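Local coordinates for protein Serpin48 (Tenebrio molitor, PDB 3OZQ) that acts as a highly specific serpin of insect innate immunity, inhibiting the serine protease SPE, at residues A[96-101]-A[164-169]; A[187-192]-A[353-358]; A[269-274]-A[319-324]. All coordinates share one frame; numbering follows the deposited sequence.

Contact 1: A[96-101]-A[164-169]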
# COMPACT_ATOMS: atom_id res chain seq x y z
N LYS A 96 12.96 -4.37 4.90
CA LYS A 96 14.15 -4.63 5.69
C LYS A 96 14.20 -3.78 6.95
O LYS A 96 13.71 -2.65 6.98
CB LYS A 96 15.39 -4.39 4.83
CG LYS A 96 16.67 -4.40 5.61
CD LYS A 96 17.49 -5.60 5.32
CE LYS A 96 18.11 -5.52 3.96
NZ LYS A 96 19.36 -6.34 3.95
N ILE A 97 14.79 -4.34 7.99
CA ILE A 97 14.99 -3.61 9.22
C ILE A 97 16.49 -3.49 9.41
O ILE A 97 17.14 -4.48 9.73
CB ILE A 97 14.34 -4.33 10.42
CG1 ILE A 97 12.82 -4.36 10.24
CG2 ILE A 97 14.70 -3.64 11.72
CD1 ILE A 97 12.07 -4.75 11.51
N TYR A 98 17.02 -2.31 9.14
CA TYR A 98 18.45 -2.06 9.33
C TYR A 98 18.71 -1.56 10.75
O TYR A 98 18.00 -0.67 11.22
CB TYR A 98 18.95 -1.02 8.34
CG TYR A 98 19.12 -1.52 6.94
CD1 TYR A 98 20.30 -2.11 6.52
CD2 TYR A 98 18.08 -1.42 6.02
CE1 TYR A 98 20.45 -2.57 5.23
CE2 TYR A 98 18.21 -1.87 4.73
CZ TYR A 98 19.40 -2.44 4.34
OH TYR A 98 19.52 -2.90 3.05
N VAL A 99 19.73 -2.12 11.40
CA VAL A 99 20.03 -1.85 12.80
C VAL A 99 21.47 -1.34 13.06
O VAL A 99 22.43 -1.81 12.44
CB VAL A 99 19.73 -3.09 13.67
CG1 VAL A 99 19.99 -2.80 15.13
CG2 VAL A 99 18.27 -3.55 13.46
N LYS A 100 21.59 -0.37 13.96
CA LYS A 100 22.86 0.28 14.31
C LYS A 100 23.95 -0.77 14.55
O LYS A 100 23.70 -1.73 15.28
CB LYS A 100 22.61 1.11 15.57
CG LYS A 100 23.73 2.01 16.05
CD LYS A 100 23.24 2.79 17.27
CE LYS A 100 24.39 3.44 18.06
NZ LYS A 100 24.98 4.63 17.37
N THR A 101 25.13 -0.61 13.94
CA THR A 101 26.15 -1.68 13.99
C THR A 101 26.51 -2.09 15.41
O THR A 101 26.82 -3.26 15.67
CB THR A 101 27.48 -1.40 13.18
OG1 THR A 101 27.79 -0.00 13.16
CG2 THR A 101 27.37 -1.91 11.75
N VAL A 164 15.96 1.49 11.40
CA VAL A 164 15.24 2.01 10.25
C VAL A 164 14.47 0.88 9.60
O VAL A 164 15.05 -0.16 9.26
CB VAL A 164 16.20 2.63 9.23
CG1 VAL A 164 15.44 3.07 7.98
CG2 VAL A 164 16.94 3.81 9.86
N LEU A 165 13.16 1.08 9.44
CA LEU A 165 12.29 0.19 8.67
C LEU A 165 12.19 0.69 7.24
O LEU A 165 11.76 1.81 7.00
CB LEU A 165 10.87 0.14 9.24
CG LEU A 165 10.55 -0.19 10.70
CD1 LEU A 165 9.36 -1.13 10.80
CD2 LEU A 165 11.73 -0.69 11.51
N ILE A 166 12.57 -0.16 6.30
CA ILE A 166 12.46 0.15 4.88
C ILE A 166 11.37 -0.73 4.28
O ILE A 166 11.33 -1.93 4.57
CB ILE A 166 13.76 -0.19 4.16
CG1 ILE A 166 14.82 0.85 4.51
CG2 ILE A 166 13.53 -0.23 2.68
CD1 ILE A 166 14.28 2.25 4.62
N ASN A 167 10.51 -0.14 3.46
CA ASN A 167 9.33 -0.85 2.90
C ASN A 167 9.02 -0.40 1.48
O ASN A 167 8.28 0.55 1.28
CB ASN A 167 8.13 -0.58 3.80
CG ASN A 167 6.86 -1.30 3.35
OD1 ASN A 167 6.89 -2.25 2.57
ND2 ASN A 167 5.74 -0.86 3.89
N ALA A 168 9.59 -1.08 0.50
CA ALA A 168 9.42 -0.72 -0.90
C ALA A 168 8.60 -1.81 -1.56
O ALA A 168 8.84 -2.99 -1.33
CB ALA A 168 10.74 -0.62 -1.58
N LEU A 169 7.64 -1.41 -2.38
CA LEU A 169 6.83 -2.39 -3.10
C LEU A 169 6.12 -1.84 -4.33
O LEU A 169 6.03 -0.64 -4.54
CB LEU A 169 5.79 -3.09 -2.20
CG LEU A 169 4.89 -2.40 -1.15
CD1 LEU A 169 4.82 -0.90 -1.24
CD2 LEU A 169 3.47 -3.01 -1.05

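Contact 2: A[187-192]-A[353-358]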
# COMPACT_ATOMS: atom_id res chain seq x y z
N SER A 187 -8.56 12.89 -23.68
CA SER A 187 -9.91 13.34 -23.35
C SER A 187 -9.94 14.22 -22.11
O SER A 187 -9.00 14.23 -21.32
CB SER A 187 -10.85 12.15 -23.14
OG SER A 187 -10.80 11.24 -24.23
N ASP A 188 -11.04 14.96 -21.93
CA ASP A 188 -11.18 15.85 -20.78
C ASP A 188 -11.00 15.10 -19.47
O ASP A 188 -11.52 14.00 -19.30
CB ASP A 188 -12.57 16.50 -20.77
CG ASP A 188 -12.81 17.42 -21.96
OD1 ASP A 188 -11.85 18.03 -22.45
OD2 ASP A 188 -13.98 17.52 -22.39
N PHE A 189 -10.27 15.71 -18.55
CA PHE A 189 -10.25 15.29 -17.16
C PHE A 189 -10.44 16.56 -16.35
O PHE A 189 -9.66 17.50 -16.45
CB PHE A 189 -8.92 14.60 -16.79
CG PHE A 189 -8.88 14.06 -15.37
CD1 PHE A 189 -8.47 14.86 -14.33
CD2 PHE A 189 -9.29 12.76 -15.10
CE1 PHE A 189 -8.44 14.36 -13.02
CE2 PHE A 189 -9.27 12.27 -13.80
CZ PHE A 189 -8.85 13.06 -12.76
N HIS A 190 -11.50 16.61 -15.55
CA HIS A 190 -11.78 17.79 -14.76
C HIS A 190 -11.18 17.68 -13.37
O HIS A 190 -11.68 16.93 -12.55
CB HIS A 190 -13.29 17.98 -14.62
CG HIS A 190 -14.01 18.00 -15.93
ND1 HIS A 190 -13.89 19.05 -16.82
CD2 HIS A 190 -14.86 17.12 -16.49
CE1 HIS A 190 -14.64 18.80 -17.88
NE2 HIS A 190 -15.24 17.64 -17.71
N LYS A 191 -10.11 18.44 -13.12
CA LYS A 191 -9.51 18.49 -11.80
C LYS A 191 -10.45 19.21 -10.83
O LYS A 191 -10.36 19.06 -9.61
CB LYS A 191 -8.17 19.23 -11.86
CG LYS A 191 -7.19 18.64 -12.86
CD LYS A 191 -5.90 19.44 -12.92
CE LYS A 191 -4.99 18.96 -14.05
NZ LYS A 191 -3.80 19.85 -14.25
N SER A 192 -11.34 20.00 -11.42
CA SER A 192 -12.40 20.71 -10.69
C SER A 192 -13.28 21.34 -11.75
O SER A 192 -12.99 21.24 -12.94
CB SER A 192 -11.83 21.78 -9.76
OG SER A 192 -11.08 22.76 -10.47
N ASP A 353 -13.47 10.90 -15.02
CA ASP A 353 -13.04 12.12 -15.71
C ASP A 353 -12.96 13.28 -14.74
O ASP A 353 -13.03 14.44 -15.14
CB ASP A 353 -13.99 12.45 -16.87
CG ASP A 353 -15.31 13.03 -16.40
OD1 ASP A 353 -15.66 12.87 -15.21
OD2 ASP A 353 -16.02 13.64 -17.23
N HIS A 354 -12.83 12.93 -13.47
CA HIS A 354 -12.58 13.86 -12.38
C HIS A 354 -11.95 13.04 -11.24
O HIS A 354 -11.90 11.81 -11.34
CB HIS A 354 -13.87 14.57 -11.94
CG HIS A 354 -14.98 13.63 -11.56
ND1 HIS A 354 -15.71 12.93 -12.50
CD2 HIS A 354 -15.51 13.32 -10.36
CE1 HIS A 354 -16.63 12.21 -11.88
NE2 HIS A 354 -16.53 12.42 -10.58
N PRO A 355 -11.45 13.71 -10.19
CA PRO A 355 -10.67 13.05 -9.13
C PRO A 355 -11.39 11.89 -8.44
O PRO A 355 -12.59 11.96 -8.18
CB PRO A 355 -10.40 14.18 -8.15
CG PRO A 355 -10.34 15.39 -9.01
CD PRO A 355 -11.42 15.17 -10.05
N PHE A 356 -10.64 10.83 -8.15
CA PHE A 356 -11.21 9.60 -7.62
C PHE A 356 -10.27 8.89 -6.64
O PHE A 356 -9.07 9.13 -6.66
CB PHE A 356 -11.54 8.65 -8.76
CG PHE A 356 -10.35 8.28 -9.62
CD1 PHE A 356 -9.68 7.09 -9.42
CD2 PHE A 356 -9.92 9.12 -10.63
CE1 PHE A 356 -8.60 6.74 -10.21
CE2 PHE A 356 -8.84 8.78 -11.43
CZ PHE A 356 -8.18 7.59 -11.22
N ILE A 357 -10.85 8.03 -5.81
CA ILE A 357 -10.10 7.13 -4.95
C ILE A 357 -10.05 5.77 -5.64
O ILE A 357 -10.98 5.42 -6.36
CB ILE A 357 -10.82 7.00 -3.59
CG1 ILE A 357 -10.78 8.32 -2.82
CG2 ILE A 357 -10.25 5.85 -2.75
CD1 ILE A 357 -11.60 8.29 -1.53
N PHE A 358 -8.97 5.02 -5.45
CA PHE A 358 -8.89 3.66 -5.96
C PHE A 358 -8.23 2.76 -4.93
O PHE A 358 -7.53 3.23 -4.03
CB PHE A 358 -8.08 3.60 -7.24
CG PHE A 358 -6.65 3.99 -7.05
CD1 PHE A 358 -5.71 3.07 -6.61
CD2 PHE A 358 -6.25 5.30 -7.26
CE1 PHE A 358 -4.38 3.44 -6.42
CE2 PHE A 358 -4.94 5.67 -7.07
CZ PHE A 358 -4.00 4.74 -6.64

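Contact 3: A[269-274]-A[319-324]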
# COMPACT_ATOMS: atom_id res chain seq x y z
N PRO A 269 -8.67 6.90 -17.39
CA PRO A 269 -7.38 7.48 -17.77
C PRO A 269 -6.25 6.52 -17.43
O PRO A 269 -6.34 5.77 -16.45
CB PRO A 269 -7.26 8.71 -16.87
CG PRO A 269 -8.63 8.98 -16.35
CD PRO A 269 -9.32 7.65 -16.30
N LYS A 270 -5.18 6.55 -18.21
CA LYS A 270 -3.99 5.89 -17.71
C LYS A 270 -3.34 6.77 -16.65
O LYS A 270 -3.46 7.99 -16.68
CB LYS A 270 -3.03 5.51 -18.84
CG LYS A 270 -2.59 6.65 -19.73
CD LYS A 270 -1.75 6.10 -20.87
CE LYS A 270 -2.44 4.91 -21.52
NZ LYS A 270 -1.46 4.09 -22.28
N PHE A 271 -2.69 6.15 -15.67
CA PHE A 271 -2.07 6.94 -14.63
C PHE A 271 -0.88 6.23 -14.00
O PHE A 271 -0.83 5.01 -13.93
CB PHE A 271 -3.08 7.41 -13.57
CG PHE A 271 -3.78 6.28 -12.82
CD1 PHE A 271 -4.96 5.74 -13.30
CD2 PHE A 271 -3.27 5.80 -11.62
CE1 PHE A 271 -5.62 4.72 -12.60
CE2 PHE A 271 -3.92 4.79 -10.92
CZ PHE A 271 -5.09 4.25 -11.42
N LYS A 272 0.08 7.03 -13.58
CA LYS A 272 1.24 6.53 -12.87
C LYS A 272 1.38 7.37 -11.63
O LYS A 272 1.23 8.60 -11.69
CB LYS A 272 2.48 6.63 -13.75
CG LYS A 272 3.66 5.84 -13.21
CD LYS A 272 4.80 5.77 -14.22
CE LYS A 272 6.11 5.39 -13.55
NZ LYS A 272 7.27 5.49 -14.48
N ILE A 273 1.62 6.72 -10.50
CA ILE A 273 1.86 7.42 -9.25
C ILE A 273 3.05 6.83 -8.50
O ILE A 273 3.18 5.61 -8.40
CB ILE A 273 0.65 7.35 -8.29
CG1 ILE A 273 -0.65 7.77 -9.01
CG2 ILE A 273 0.94 8.18 -7.03
CD1 ILE A 273 -1.94 7.50 -8.19
N GLU A 274 3.89 7.70 -7.96
CA GLU A 274 4.99 7.30 -7.08
C GLU A 274 4.87 8.04 -5.77
O GLU A 274 4.77 9.26 -5.75
CB GLU A 274 6.34 7.62 -7.71
CG GLU A 274 6.85 6.60 -8.71
CD GLU A 274 8.37 6.52 -8.73
OE1 GLU A 274 8.97 6.26 -7.65
OE2 GLU A 274 8.97 6.73 -9.83
N ILE A 319 2.59 2.76 -8.88
CA ILE A 319 1.63 2.03 -9.67
C ILE A 319 1.60 2.66 -11.06
O ILE A 319 1.73 3.88 -11.22
CB ILE A 319 0.22 2.09 -9.08
CG1 ILE A 319 -0.72 1.15 -9.85
CG2 ILE A 319 -0.29 3.53 -9.11
CD1 ILE A 319 -2.11 1.04 -9.25
N ASP A 320 1.49 1.81 -12.06
CA ASP A 320 1.51 2.28 -13.43
C ASP A 320 0.36 1.58 -14.15
O ASP A 320 0.41 0.38 -14.40
CB ASP A 320 2.86 1.98 -14.07
CG ASP A 320 3.06 2.72 -15.38
OD1 ASP A 320 4.21 2.77 -15.87
OD2 ASP A 320 2.06 3.25 -15.93
N VAL A 321 -0.69 2.33 -14.43
CA VAL A 321 -1.92 1.73 -14.94
C VAL A 321 -2.05 1.98 -16.42
O VAL A 321 -2.04 3.12 -16.87
CB VAL A 321 -3.15 2.26 -14.19
CG1 VAL A 321 -4.41 1.79 -14.87
CG2 VAL A 321 -3.13 1.77 -12.74
N SER A 322 -2.17 0.90 -17.18
CA SER A 322 -2.21 0.98 -18.63
C SER A 322 -3.24 -0.00 -19.21
O SER A 322 -4.06 -0.57 -18.49
CB SER A 322 -0.82 0.70 -19.19
OG SER A 322 -0.47 -0.65 -18.92
N GLU A 323 -3.19 -0.20 -20.53
CA GLU A 323 -4.21 -1.01 -21.20
C GLU A 323 -4.20 -2.50 -20.82
O GLU A 323 -5.26 -3.11 -20.74
CB GLU A 323 -4.13 -0.83 -22.72
CG GLU A 323 -4.54 0.55 -23.19
CD GLU A 323 -3.37 1.48 -23.43
OE1 GLU A 323 -3.51 2.40 -24.26
OE2 GLU A 323 -2.31 1.31 -22.78
N GLU A 324 -3.02 -3.07 -20.58
CA GLU A 324 -2.95 -4.48 -20.20
C GLU A 324 -3.12 -4.75 -18.71
O GLU A 324 -3.48 -5.86 -18.31
CB GLU A 324 -1.66 -5.13 -20.70
CG GLU A 324 -1.86 -6.02 -21.94
CD GLU A 324 -2.79 -7.21 -21.68
OE1 GLU A 324 -3.40 -7.71 -22.66
OE2 GLU A 324 -2.92 -7.66 -20.52

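Contact 1: A[96-101]-A[164-169]
I97 and L165 are turned alike: CG1 of I97 and CG of L165 each stand anti to their own carbonyl carbon (chi1 -65° and -54°). As a directly paired couple they lie side by side on one face of the serpin central sheet, sheet A. Here strand 90-100 runs antiparallel to strand 163-174. On this face L165 CD2 packs against I97 CG1 at 4.0 Å, and helix 38-50 backs the pair through L47 and L44. K96, Y98, V164 and I166 point to the other face, where M136 of helix 129-143 meets Y98, V164 and I166. Four backbone bonds join the strands. K96 and I166 form one hydrogen-bonded pair, in which I166 N reaches K96 O at 2.8 Å in a nearly straight bond. Y98 and V164 form the other. The non-hydrogen-bonded pair I97 and L165 sits between them. I97 CA makes a CA-H...O contact with V164 O. The lysine chain bends away from I166; its NZ bonds to Q120 and E122, and W139 adds a cation-pi contact. K96 CD lies 3.8 Å above the plane of the Y98 ring, while I166 CG1 meets that ring at its edge, 4.2 Å from Y98 CD2.

Contact 2: A[187-192]-A[353-358]
F189 lays one face of its ring on main chain, not on another side chain: the backbone of D353 and H354 runs across it. CG of F189 is anti to its backbone N (chi1 -176°), which carries the ring over to this loop. Its CZ comes to 3.5 Å from H354 C. The ring also meets F356 rim to rim, with F189 CE2 and F356 CE2 4.2 Å apart. One backbone hydrogen bond joins the segments, H190 N to D353 O at 2.7 Å. The bond is nearly straight, but its donor lies above the carbonyl plane, 37° out of it. H190 O faces carbon: H354 CA lies 3.2 Å from it in a CA-H...O contact, and P355 CD is at 3.1 Å. The planes of the H190 ring and the D353 carboxylate are 81° apart, with H190 CD2 3.7 Å from D353 OD2. D353 OD1 accepts H354 ND1 at 2.7 Å, in the imidazole plane. H354 NE2 bonds to S237 O, so the ring is held at both nitrogens. The contact joins two serpin sheets: strand 185-190 pairs with strand 196-205 in sheet C, and the loop leads into strand 356-362 of sheet B, between strands 231-237 and 365-372.

Contact 3: A[269-274]-A[319-324]
F271 turns one ring face to V321, and CG2 of the valine sits over it, offset toward the rim. This CH-pi contact puts V321 CG2 3.8 Å from the centroid of the F271 ring. CG of F271 lies between the backbone N and the carbonyl carbon (chi1 61°), and this turns the ring back over the neighbouring strand. The 271-274 part of strand 260-278 runs antiparallel to strand 310-321 in sheet A of the serpin fold. I319 CG2 adds to the same apolar face, 4.0 Å from I273 CB. F358 of strand 356-362, in sheet B, meets the F271 ring from outside the two segments. Four backbone bonds zip the strands together. V321 N to F271 O is short at 2.7 Å and nearly straight, while F271 N to V321 O is weak. I273 and I319 exchange two more. On the other face K272 and D320 form the non-hydrogen-bonded pair. The lysine chain is extended, with its CD 3.5 Å from D320 OD1. Its NZ stays 4.3 Å from D320 OD1, too far for a salt bridge. Beyond V321 the chain leaves the strand toward the reactive-centre loop of the family. D320 also bonds through its backbone to E327. Strand 325-326 pairs with strand 163-174, consistent with the start of that loop being partly inserted in the sheet. E323 carries the salt bridge here, and its OE1 bonds to T184 OG1. An alanine here would probably leave the K270 ammonium without this charge mate and T184 OG1 without this partner. K270 bends at chi3 (48°) to reach the acid. K270 NZ meets E323 OE2 at 2.9 Å, from above the carboxylate plane.

How the contacts relate
Contact 1 is the first to close along the chain. It joins strands 90-100 and 163-174 across 62 residues that include helices 107-115 and 129-143. The chain then enters strand 185-190, where contact 2 opens. Contact 2 closes only at 353-358, after 160 residues, and contact 3 forms and closes within that span. Contact 1 is in series with both, and none cross. Contacts 1 and 3 both lie in sheet A; strand 163-174 of the one pairs with strand 310-321 of the other. Contact 2 ties sheet C to sheet B. Contacts 2 and 3 touch, with F189 CD2 4.0 Å from P269 CG. Contact 1 touches neither; its nearest atoms are about 6 Å from contact 3.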